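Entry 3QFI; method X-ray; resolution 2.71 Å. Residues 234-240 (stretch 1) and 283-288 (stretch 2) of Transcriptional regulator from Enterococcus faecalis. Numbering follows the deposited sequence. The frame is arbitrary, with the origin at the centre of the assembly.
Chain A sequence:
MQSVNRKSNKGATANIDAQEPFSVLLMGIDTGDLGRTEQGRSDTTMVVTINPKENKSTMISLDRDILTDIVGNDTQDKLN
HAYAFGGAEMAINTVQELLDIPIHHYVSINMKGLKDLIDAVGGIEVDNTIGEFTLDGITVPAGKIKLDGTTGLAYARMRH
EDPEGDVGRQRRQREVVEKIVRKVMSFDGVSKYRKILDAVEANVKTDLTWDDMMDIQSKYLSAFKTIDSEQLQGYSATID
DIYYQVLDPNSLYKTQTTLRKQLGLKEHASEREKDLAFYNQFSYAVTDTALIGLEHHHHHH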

# COMPACT_ATOMS: atom_id res chain seq x y z
N GLY A 234 -11.87 10.11 -5.03
CA GLY A 234 -11.42 10.91 -6.16
C GLY A 234 -12.48 11.01 -7.25
O GLY A 234 -13.62 10.60 -7.07
N TYR A 235 -12.09 11.55 -8.40
CA TYR A 235 -13.01 11.70 -9.52
C TYR A 235 -12.30 11.29 -10.80
O TYR A 235 -11.07 11.33 -10.88
CB TYR A 235 -13.46 13.16 -9.65
CG TYR A 235 -14.16 13.71 -8.44
CD1 TYR A 235 -15.46 13.30 -8.12
CD2 TYR A 235 -13.53 14.65 -7.62
CE1 TYR A 235 -16.12 13.81 -7.00
CE2 TYR A 235 -14.18 15.17 -6.50
CZ TYR A 235 -15.48 14.74 -6.19
OH TYR A 235 -16.10 15.24 -5.07
N SER A 236 -13.08 10.90 -11.80
CA SER A 236 -12.52 10.51 -13.09
C SER A 236 -12.09 11.78 -13.83
O SER A 236 -12.74 12.82 -13.70
CB SER A 236 -13.59 9.79 -13.91
OG SER A 236 -14.68 9.40 -13.09
N ALA A 237 -11.01 11.70 -14.60
CA ALA A 237 -10.54 12.86 -15.36
C ALA A 237 -9.64 12.48 -16.53
O ALA A 237 -9.21 11.34 -16.66
CB ALA A 237 -9.81 13.84 -14.44
N THR A 238 -9.37 13.46 -17.39
CA THR A 238 -8.53 13.21 -18.54
C THR A 238 -7.91 14.51 -18.99
O THR A 238 -8.58 15.53 -19.03
CB THR A 238 -9.36 12.60 -19.67
OG1 THR A 238 -10.00 11.41 -19.19
CG2 THR A 238 -8.48 12.24 -20.85
N ILE A 239 -6.62 14.47 -19.31
CA ILE A 239 -5.91 15.67 -19.75
C ILE A 239 -5.58 15.58 -21.23
O ILE A 239 -6.32 16.08 -22.08
CB ILE A 239 -4.61 15.87 -18.96
CG1 ILE A 239 -4.91 15.85 -17.47
CG2 ILE A 239 -3.99 17.21 -19.31
CD1 ILE A 239 -5.91 16.90 -17.04
N ASP A 240 -4.46 14.95 -21.55
CA ASP A 240 -4.06 14.79 -22.94
C ASP A 240 -4.46 13.40 -23.42
O ASP A 240 -3.61 12.59 -23.78
CB ASP A 240 -2.54 15.01 -23.11
CG ASP A 240 -1.71 14.21 -22.10
OD1 ASP A 240 -0.48 14.05 -22.35
OD2 ASP A 240 -2.26 13.77 -21.06
N SER A 283 -9.58 20.61 -11.70
CA SER A 283 -10.98 20.21 -11.68
C SER A 283 -11.62 20.31 -13.08
O SER A 283 -12.59 19.62 -13.38
CB SER A 283 -11.76 21.05 -10.67
OG SER A 283 -11.89 22.38 -11.11
N TYR A 284 -11.05 21.17 -13.93
CA TYR A 284 -11.56 21.36 -15.30
C TYR A 284 -11.41 20.08 -16.12
O TYR A 284 -11.92 19.99 -17.24
CB TYR A 284 -10.79 22.49 -16.01
CG TYR A 284 -9.36 22.11 -16.39
CD1 TYR A 284 -9.07 21.55 -17.63
CD2 TYR A 284 -8.32 22.27 -15.48
CE1 TYR A 284 -7.78 21.16 -17.96
CE2 TYR A 284 -7.02 21.88 -15.80
CZ TYR A 284 -6.75 21.33 -17.04
OH TYR A 284 -5.47 20.95 -17.35
N ALA A 285 -10.69 19.11 -15.58
CA ALA A 285 -10.47 17.84 -16.26
C ALA A 285 -11.42 16.75 -15.76
O ALA A 285 -11.55 15.70 -16.39
CB ALA A 285 -9.03 17.40 -16.07
N VAL A 286 -12.06 16.97 -14.62
CA VAL A 286 -12.98 15.97 -14.10
C VAL A 286 -14.04 15.70 -15.17
O VAL A 286 -14.49 16.62 -15.85
CB VAL A 286 -13.71 16.47 -12.82
CG1 VAL A 286 -14.71 15.43 -12.37
CG2 VAL A 286 -12.71 16.74 -11.71
N THR A 287 -14.43 14.43 -15.31
CA THR A 287 -15.44 14.00 -16.28
C THR A 287 -16.73 13.56 -15.57
O THR A 287 -17.64 13.03 -16.21
CB THR A 287 -14.95 12.81 -17.15
OG1 THR A 287 -13.63 13.08 -17.67
CG2 THR A 287 -15.89 12.57 -18.33
N ASP A 288 -16.81 13.76 -14.26
CA ASP A 288 -18.01 13.39 -13.50
C ASP A 288 -19.04 14.52 -13.55
O ASP A 288 -19.45 15.04 -12.51
CB ASP A 288 -17.69 13.11 -12.03
CG ASP A 288 -18.92 12.68 -11.25
OD1 ASP A 288 -19.00 12.93 -10.02
OD2 ASP A 288 -19.82 12.08 -11.88

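Residues 234-238 form an extended strand, and stretch 2 meets it through a single beta bridge that pairs Ala237 with Val286. The end-to-end directions of the touching parts lie 135° apart, so the two segments run roughly counter to each other without aligning as regular neighbours. Two backbone hydrogen bonds frame the bridge. Thr287 N donates to Ser236 O at 2.8 Å with a nearly straight N-H...O angle of 161°, whereas Thr238 N reaches Ala285 O at 3.3 Å and a more bent 147°. The same two carbonyl oxygens also receive CA-H...O contacts, from Val286 CA to Ser236 O and from Ala237 CA to Ala285 O, each 3.2 Å. Within stretch 2, Val286 N bonds to Ser283 O at 3.0 Å, closing a turn just before the chain extends at Val286.

The side chains add a modest apolar layer, and the contact as a whole buries 377 Å² summed over both sides. Ala285 directs its CA-to-CB bond toward the strand, and its methyl is approached by two residues: Ala237 CB lies 4.0 Å from Ala285 CB, and Ile239 CD1 lies 3.3 Å from the same atom. Both alanines are buried, and their short side chains suit this close backbone approach. Ile239 starts out sideways, but its m,m rotamer brings the end of the chain nearer, so that CD1 also comes within 4.1 Å of Tyr284 OH.

Further along, Tyr235 points toward stretch 2 and packs its CB 3.8 Å from Val286 CG1. Val286 points away overall, yet its t rotamer leaves CG1 available for this contact. The Tyr235 ring also passes Asp288, with CD1 4.0 Å from OD1, while its hydroxyl is hydrogen-bonded elsewhere in the structure. Thr238 OG1 donates to Ala237 O within its own strand at 2.7 Å, satisfying the hydroxyl locally.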